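Local coordinates for protein type II restriction enzyme MUNI (Mycoplasma, PDB 1D02) that acts as a homodimer that recognises the double-stranded DNA sequence 5'-CAATTG-3' and cuts after its C, at residues A33-G37 against T38-L42; K161-R164 against E165-W169. The protein carries 1 engineered substitution. One frame throughout, in Å; residues are numbered along the deposited sequence.

Both contacts are local, each formed along one unbroken piece of chain, and they lie on opposite sides of the chain's centre, their own centres about 32 Å apart. Contact 1 is the partly buried bend between helix 27-34 and edge strand 40-44; no other protein chain touches it, and its nearest atom stays about 14 Å from the DNA. Contact 2 is a buried run within helix 160-170, which links strands 148-153 and 177-180 along the chain, and it meets both the second subunit and the DNA backbone. Both have a carbonyl oxygen that accepts from the N and OG1 of one threonine, but contact 1 adds an aromatic CH-pi contact, and contact 2 a salt bridge and a lysine-phosphate bond.

Contact 1 of 2, residues A33-G37 against T38-L42; sequences AVFEG and TKYVL
Phe35 and Tyr40 make the tight half of this contact. Tyr40 CB sits over the centre of the Phe35 ring, 3.5 Å from the ring centroid and 5° off its normal, a CH-pi contact. The two rings themselves meet obliquely, with planes at 33°. At the edge of the Phe35 ring, near its plane, comes the backbone N of Leu42, 3.8 Å from Phe35 CD1. Ile86 of the neighbouring strand 84-88 and Phe31 of helix 27-34 add to the packing on Phe35.

On the backbone of the same residue, Phe35 O is gripped twice by Thr38: Thr38 N donates at 2.9 Å and Thr38 OG1 at 2.8 Å, both from the same face of the carbonyl plane. With chi1 at 75°, Thr38 OG1 stands between its own backbone N and carbonyl carbon, where it can also accept from Tyr40 N at 3.0 Å. One hydroxyl thus ties the turn to the start of the strand.

The other side is looser. Glu36 and Gly37 are exposed, and the Glu36 side chain starts away from residues 38-42. A water donates to Tyr40 O at 2.7 Å and only weakly to Phe35 O. Gly37 has a positive phi, as suits the third position of a type II beta turn. That turn, Phe35 to Thr38, followed by the ST turn of Thr38, forms the helix-to-strand connection leading into edge strand 40-44.

Contact 2 of 2, residues K161-R164 against E165-W169; sequences KRVR and EITFW. With nucleotides of chain B.
The side chains of Arg162 and Glu165 run alongside each other in the same direction, joined by a salt bridge from Arg162 NH1 to Glu165 OE1 at 2.8 Å. The bond is bent, 135° at the hydrogen, and meets OE1 from above the carboxylate plane. A bend at chi2 (-86°) swings the guanidinium round to the carboxylate. Next along the chain, Val163 O accepts two bonds from Thr167, one turn further on: from N at 3.0 Å and from OG1 at 2.7 Å, on opposite faces of the carbonyl plane. Lys161 NZ reaches outward to OP2 of DC2 of chain B, at 2.6 Å.

In the next shell, His119 NE2 also bonds Glu165 OE1, and Gly114 O holds Arg162 NH2, fixing both ends of the ion pair. Glu165 CG packs 3.3 Å above the Trp169 ring, toward its rim. Trp78 of the second subunit makes a cation-pi contact with Lys161, while Tyr53 of that subunit meets Phe168 edge-to-face. The arrangement is an i to i+3 salt bridge on the crossover helix of a beta-alpha-beta unit; this helix meets both the second subunit and the DNA backbone in this PDDEXK-clan endonuclease.

Contact 1 of 2, residues A33-G37 against T38-L42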
ATOM      1  N   ALA D  33       5.456  -4.772 -29.132  1.00  7.69           N
ATOM      2  CA  ALA D  33       6.039  -4.276 -30.376  1.00  7.69           C
ATOM      3  C   ALA D  33       7.482  -3.830 -30.183  1.00  7.93           C
ATOM      4  O   ALA D  33       8.375  -4.201 -30.954  1.00  7.69           O
ATOM      5  CB  ALA D  33       5.210  -3.102 -30.936  1.00  8.61           C
ATOM      6  N   VAL D  34       7.709  -3.029 -29.151  1.00  8.18           N
ATOM      7  CA  VAL D  34       9.036  -2.481 -28.910  1.00  7.69           C
ATOM      8  C   VAL D  34      10.073  -3.532 -28.493  1.00  8.22           C
ATOM      9  O   VAL D  34      11.304  -3.306 -28.575  1.00  7.93           O
ATOM     10  CB  VAL D  34       8.942  -1.280 -27.910  1.00  8.99           C
ATOM     11  CG1 VAL D  34       9.152  -1.711 -26.440  1.00  7.71           C
ATOM     12  CG2 VAL D  34       9.949  -0.238 -28.322  1.00  7.69           C
ATOM     13  N   PHE D  35       9.594  -4.690 -28.068  1.00  7.69           N
ATOM     14  CA  PHE D  35      10.513  -5.763 -27.697  1.00  8.39           C
ATOM     15  C   PHE D  35      10.780  -6.749 -28.830  1.00  8.22           C
ATOM     16  O   PHE D  35      11.575  -7.688 -28.663  1.00  7.69           O
ATOM     17  CB  PHE D  35       9.988  -6.538 -26.476  1.00  7.69           C
ATOM     18  CG  PHE D  35      10.047  -5.765 -25.174  1.00  8.16           C
ATOM     19  CD1 PHE D  35       9.351  -6.242 -24.047  1.00  7.91           C
ATOM     20  CD2 PHE D  35      10.816  -4.608 -25.045  1.00  7.69           C
ATOM     21  CE1 PHE D  35       9.430  -5.577 -22.828  1.00  7.69           C
ATOM     22  CE2 PHE D  35      10.901  -3.939 -23.828  1.00  7.69           C
ATOM     23  CZ  PHE D  35      10.200  -4.431 -22.711  1.00  7.69           C
ATOM     24  N   GLU D  36      10.143  -6.561 -29.985  1.00  7.69           N
ATOM     25  CA  GLU D  36      10.333  -7.505 -31.099  1.00  8.49           C
ATOM     26  C   GLU D  36      11.787  -7.679 -31.495  1.00  7.69           C
ATOM     27  O   GLU D  36      12.478  -6.710 -31.783  1.00  8.45           O
ATOM     28  CB  GLU D  36       9.548  -7.073 -32.346  1.00  8.60           C
ATOM     29  CG  GLU D  36       8.044  -7.255 -32.192  1.00  9.79           C
ATOM     30  CD  GLU D  36       7.267  -6.750 -33.398  1.00 13.24           C
ATOM     31  OE1 GLU D  36       6.054  -6.477 -33.244  1.00 14.71           O
ATOM     32  OE2 GLU D  36       7.847  -6.633 -34.509  1.00 12.98           O
ATOM     33  N   GLY D  37      12.246  -8.926 -31.496  1.00  9.46           N
ATOM     34  CA  GLY D  37      13.623  -9.187 -31.886  1.00  9.36           C
ATOM     35  C   GLY D  37      14.663  -8.850 -30.844  1.00 10.57           C
ATOM     36  O   GLY D  37      15.861  -8.983 -31.115  1.00 11.21           O
ATOM     37  N   THR D  38      14.239  -8.422 -29.655  1.00  9.53           N
ATOM     38  CA  THR D  38      15.202  -8.093 -28.606  1.00  8.38           C
ATOM     39  C   THR D  38      15.252  -9.206 -27.562  1.00  8.65           C
ATOM     40  O   THR D  38      14.538 -10.217 -27.650  1.00  9.50           O
ATOM     41  CB  THR D  38      14.832  -6.785 -27.856  1.00  9.25           C
ATOM     42  OG1 THR D  38      13.739  -7.052 -26.963  1.00  8.09           O
ATOM     43  CG2 THR D  38      14.402  -5.669 -28.850  1.00  7.69           C
ATOM     44  N   LYS D  39      16.092  -8.996 -26.558  1.00  9.55           N
ATOM     45  CA  LYS D  39      16.241  -9.961 -25.488  1.00  8.72           C
ATOM     46  C   LYS D  39      15.159  -9.776 -24.428  1.00  8.87           C
ATOM     47  O   LYS D  39      15.071 -10.579 -23.496  1.00  9.05           O
ATOM     48  CB  LYS D  39      17.627  -9.817 -24.830  1.00  9.89           C
ATOM     49  CG  LYS D  39      17.854  -8.480 -24.156  1.00  8.41           C
ATOM     50  CD  LYS D  39      19.351  -8.264 -23.870  1.00  8.73           C
ATOM     51  CE  LYS D  39      19.597  -6.905 -23.235  1.00  8.26           C
ATOM     52  NZ  LYS D  39      21.058  -6.607 -23.035  1.00  9.67           N
ATOM     53  N   TYR D  40      14.343  -8.727 -24.565  1.00  8.76           N
ATOM     54  CA  TYR D  40      13.291  -8.497 -23.582  1.00  7.99           C
ATOM     55  C   TYR D  40      11.983  -9.141 -23.996  1.00  7.86           C
ATOM     56  O   TYR D  40      11.667  -9.217 -25.183  1.00  7.97           O
ATOM     57  CB  TYR D  40      13.042  -6.998 -23.356  1.00  7.69           C
ATOM     58  CG  TYR D  40      14.281  -6.226 -22.973  1.00  7.95           C
ATOM     59  CD1 TYR D  40      15.054  -5.609 -23.946  1.00  7.69           C
ATOM     60  CD2 TYR D  40      14.712  -6.167 -21.644  1.00  8.08           C
ATOM     61  CE1 TYR D  40      16.241  -4.947 -23.617  1.00  7.69           C
ATOM     62  CE2 TYR D  40      15.917  -5.509 -21.294  1.00  8.00           C
ATOM     63  CZ  TYR D  40      16.674  -4.907 -22.296  1.00  8.18           C
ATOM     64  OH  TYR D  40      17.892  -4.322 -21.996  1.00  7.69           O
ATOM     65  N   VAL D  41      11.231  -9.614 -23.013  1.00  8.45           N
ATOM     66  CA  VAL D  41       9.930 -10.192 -23.282  1.00  8.95           C
ATOM     67  C   VAL D  41       8.966  -9.636 -22.245  1.00  9.04           C
ATOM     68  O   VAL D  41       9.341  -9.384 -21.106  1.00  8.01           O
ATOM     69  CB  VAL D  41       9.938 -11.724 -23.185  1.00 11.96           C
ATOM     70  CG1 VAL D  41      10.935 -12.303 -24.175  1.00 12.77           C
ATOM     71  CG2 VAL D  41      10.279 -12.147 -21.779  1.00 11.88           C
ATOM     72  N   LEU D  42       7.731  -9.411 -22.665  1.00  7.69           N
ATOM     73  CA  LEU D  42       6.709  -8.892 -21.766  1.00  8.90           C
ATOM     74  C   LEU D  42       5.792 -10.060 -21.421  1.00  9.20           C
ATOM     75  O   LEU D  42       5.388 -10.819 -22.310  1.00  9.31           O
ATOM     76  CB  LEU D  42       5.856  -7.819 -22.454  1.00  7.69           C
ATOM     77  CG  LEU D  42       4.731  -7.241 -21.583  1.00  7.95           C
ATOM     78  CD1 LEU D  42       5.250  -6.217 -20.587  1.00  8.48           C
ATOM     79  CD2 LEU D  42       3.685  -6.643 -22.507  1.00  8.68           C
TER
HETATM   80  O   HOH W   1      10.217 -10.345 -27.108  1.00 39.00           O

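Contact 2 of 2, residues K161-R164 against E165-W169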
ATOM      1  N   LYS D 161      -4.707  16.810  -7.274  1.00  9.42           N
ATOM      2  CA  LYS D 161      -4.479  16.274  -5.936  1.00  7.92           C
ATOM      3  C   LYS D 161      -3.827  14.877  -6.023  1.00  8.33           C
ATOM      4  O   LYS D 161      -2.826  14.599  -5.345  1.00  8.83           O
ATOM      5  CB  LYS D 161      -5.807  16.197  -5.168  1.00  8.07           C
ATOM      6  CG  LYS D 161      -5.662  15.558  -3.800  1.00  9.38           C
ATOM      7  CD  LYS D 161      -7.026  15.204  -3.174  1.00 11.54           C
ATOM      8  CE  LYS D 161      -7.839  16.444  -2.908  1.00 14.60           C
ATOM      9  NZ  LYS D 161      -8.962  16.122  -1.985  1.00 11.81           N
ATOM     10  N   ARG D 162      -4.375  14.000  -6.864  1.00  7.76           N
ATOM     11  CA  ARG D 162      -3.816  12.653  -7.005  1.00  7.69           C
ATOM     12  C   ARG D 162      -2.382  12.643  -7.513  1.00  8.14           C
ATOM     13  O   ARG D 162      -1.582  11.835  -7.053  1.00  7.94           O
ATOM     14  CB  ARG D 162      -4.691  11.814  -7.946  1.00  7.69           C
ATOM     15  CG  ARG D 162      -6.101  11.575  -7.399  1.00  7.69           C
ATOM     16  CD  ARG D 162      -6.196  10.349  -6.463  1.00  7.69           C
ATOM     17  NE  ARG D 162      -7.376  10.510  -5.635  1.00  7.69           N
ATOM     18  CZ  ARG D 162      -7.356  11.007  -4.406  1.00  7.69           C
ATOM     19  NH1 ARG D 162      -6.197  11.346  -3.842  1.00  7.69           N
ATOM     20  NH2 ARG D 162      -8.495  11.315  -3.803  1.00  7.69           N
ATOM     21  N   VAL D 163      -2.044  13.512  -8.467  1.00  7.69           N
ATOM     22  CA  VAL D 163      -0.671  13.506  -8.975  1.00  7.69           C
ATOM     23  C   VAL D 163       0.298  13.914  -7.870  1.00  7.69           C
ATOM     24  O   VAL D 163       1.359  13.330  -7.712  1.00  7.69           O
ATOM     25  CB  VAL D 163      -0.564  14.416 -10.214  1.00  7.69           C
ATOM     26  CG1 VAL D 163       0.890  14.649 -10.612  1.00  8.09           C
ATOM     27  CG2 VAL D 163      -1.319  13.731 -11.374  1.00  7.69           C
ATOM     28  N   ARG D 164      -0.097  14.905  -7.080  1.00  7.76           N
ATOM     29  CA  ARG D 164       0.739  15.354  -5.977  1.00  8.98           C
ATOM     30  C   ARG D 164       0.803  14.306  -4.856  1.00  9.36           C
ATOM     31  O   ARG D 164       1.852  14.113  -4.227  1.00  7.97           O
ATOM     32  CB  ARG D 164       0.190  16.686  -5.469  1.00  7.69           C
ATOM     33  CG  ARG D 164       0.409  17.823  -6.496  1.00 10.05           C
ATOM     34  CD  ARG D 164       0.056  19.200  -5.897  1.00 10.92           C
ATOM     35  NE  ARG D 164       0.462  20.303  -6.782  1.00 12.95           N
ATOM     36  CZ  ARG D 164      -0.199  20.684  -7.877  1.00 13.89           C
ATOM     37  NH1 ARG D 164      -1.318  20.063  -8.245  1.00 13.47           N
ATOM     38  NH2 ARG D 164       0.273  21.691  -8.626  1.00 14.00           N
ATOM     39  N   GLU D 165      -0.315  13.634  -4.616  1.00  7.69           N
ATOM     40  CA  GLU D 165      -0.380  12.583  -3.595  1.00  7.69           C
ATOM     41  C   GLU D 165       0.596  11.443  -3.926  1.00  7.79           C
ATOM     42  O   GLU D 165       1.429  11.041  -3.097  1.00  7.69           O
ATOM     43  CB  GLU D 165      -1.809  12.015  -3.540  1.00  7.69           C
ATOM     44  CG  GLU D 165      -1.950  10.688  -2.775  1.00  7.69           C
ATOM     45  CD  GLU D 165      -3.321  10.062  -3.010  1.00  7.69           C
ATOM     46  OE1 GLU D 165      -3.739   9.963  -4.192  1.00  7.69           O
ATOM     47  OE2 GLU D 165      -3.966   9.670  -2.015  1.00  7.69           O
ATOM     48  N   ILE D 166       0.498  10.928  -5.145  1.00  7.69           N
ATOM     49  CA  ILE D 166       1.356   9.815  -5.544  1.00  7.69           C
ATOM     50  C   ILE D 166       2.822  10.264  -5.569  1.00  8.27           C
ATOM     51  O   ILE D 166       3.709   9.508  -5.167  1.00  7.95           O
ATOM     52  CB  ILE D 166       0.901   9.234  -6.918  1.00  7.69           C
ATOM     53  CG1 ILE D 166      -0.457   8.521  -6.752  1.00  7.79           C
ATOM     54  CG2 ILE D 166       1.922   8.221  -7.440  1.00  7.76           C
ATOM     55  CD1 ILE D 166      -1.301   8.496  -8.031  1.00  8.44           C
ATOM     56  N   THR D 167       3.075  11.492  -6.022  1.00  8.31           N
ATOM     57  CA  THR D 167       4.454  12.009  -6.059  1.00  7.69           C
ATOM     58  C   THR D 167       5.007  11.966  -4.642  1.00  7.78           C
ATOM     59  O   THR D 167       6.151  11.543  -4.408  1.00  7.69           O
ATOM     60  CB  THR D 167       4.492  13.462  -6.544  1.00  7.82           C
ATOM     61  OG1 THR D 167       4.074  13.521  -7.913  1.00  8.57           O
ATOM     62  CG2 THR D 167       5.911  14.025  -6.416  1.00  7.95           C
ATOM     63  N   PHE D 168       4.174  12.390  -3.692  1.00  7.69           N
ATOM     64  CA  PHE D 168       4.555  12.422  -2.286  1.00  8.09           C
ATOM     65  C   PHE D 168       4.822  11.017  -1.771  1.00  7.72           C
ATOM     66  O   PHE D 168       5.829  10.768  -1.110  1.00  7.90           O
ATOM     67  CB  PHE D 168       3.440  13.066  -1.457  1.00  8.19           C
ATOM     68  CG  PHE D 168       3.792  13.256  -0.009  1.00  9.79           C
ATOM     69  CD1 PHE D 168       4.351  14.454   0.426  1.00 12.46           C
ATOM     70  CD2 PHE D 168       3.528  12.253   0.920  1.00 11.46           C
ATOM     71  CE1 PHE D 168       4.641  14.663   1.775  1.00 12.90           C
ATOM     72  CE2 PHE D 168       3.819  12.450   2.280  1.00 12.00           C
ATOM     73  CZ  PHE D 168       4.375  13.655   2.706  1.00 12.38           C
ATOM     74  N   TRP D 169       3.919  10.084  -2.069  1.00  7.69           N
ATOM     75  CA  TRP D 169       4.103   8.717  -1.594  1.00  7.69           C
ATOM     76  C   TRP D 169       5.452   8.128  -1.990  1.00  7.69           C
ATOM     77  O   TRP D 169       6.139   7.527  -1.170  1.00  7.69           O
ATOM     78  CB  TRP D 169       3.057   7.775  -2.206  1.00  7.69           C
ATOM     79  CG  TRP D 169       1.639   7.881  -1.748  1.00  7.69           C
ATOM     80  CD1 TRP D 169       1.124   8.639  -0.721  1.00  7.69           C
ATOM     81  CD2 TRP D 169       0.535   7.189  -2.338  1.00  7.69           C
ATOM     82  NE1 TRP D 169      -0.249   8.457  -0.647  1.00  7.69           N
ATOM     83  CE2 TRP D 169      -0.633   7.576  -1.628  1.00  7.69           C
ATOM     84  CE3 TRP D 169       0.418   6.278  -3.407  1.00  7.69           C
ATOM     85  CZ2 TRP D 169      -1.901   7.084  -1.954  1.00  7.71           C
ATOM     86  CZ3 TRP D 169      -0.849   5.783  -3.737  1.00  7.69           C
ATOM     87  CH2 TRP D 169      -1.991   6.196  -3.004  1.00  9.03           C
TER
ATOM     88  P    DC B   2      -8.192  16.208   1.935  1.00 13.61           P
ATOM     89  OP1  DC B   2      -7.042  16.461   2.835  1.00 13.70           O
ATOM     90  OP2  DC B   2      -8.016  16.330   0.465  1.00 14.92           O
ATOM     91  O5'  DC B   2      -8.733  14.763   2.266  1.00 12.95           O
ATOM     92  C5'  DC B   2      -9.157  14.500   3.581  1.00 11.54           C
ATOM     93  C4'  DC B   2      -9.738  13.119   3.669  1.00  8.80           C
ATOM     94  O4'  DC B   2     -11.064  13.139   3.100  1.00  9.85           O
ATOM     95  C3'  DC B   2      -8.969  11.990   2.969  1.00  9.90           C
ATOM     96  O3'  DC B   2      -8.571  11.100   4.013  1.00  7.69           O
ATOM     97  C2'  DC B   2      -9.987  11.413   1.983  1.00 11.25           C
ATOM     98  C1'  DC B   2     -11.326  11.875   2.555  1.00  9.69           C
ATOM     99  N1   DC B   2     -12.455  12.036   1.630  1.00  8.82           N
ATOM    100  C2   DC B   2     -13.662  11.408   1.946  1.00  9.54           C
ATOM    101  O2   DC B   2     -13.726  10.742   3.003  1.00 11.26           O
ATOM    102  N3   DC B   2     -14.721  11.544   1.114  1.00  9.08           N
ATOM    103  C4   DC B   2     -14.605  12.304   0.021  1.00  8.62           C
ATOM    104  N4   DC B   2     -15.667  12.442  -0.762  1.00  7.96           N
ATOM    105  C5   DC B   2     -13.385  12.967  -0.314  1.00  7.90           C
ATOM    106  C6   DC B   2     -12.345  12.801   0.505  1.00 10.26           C
TER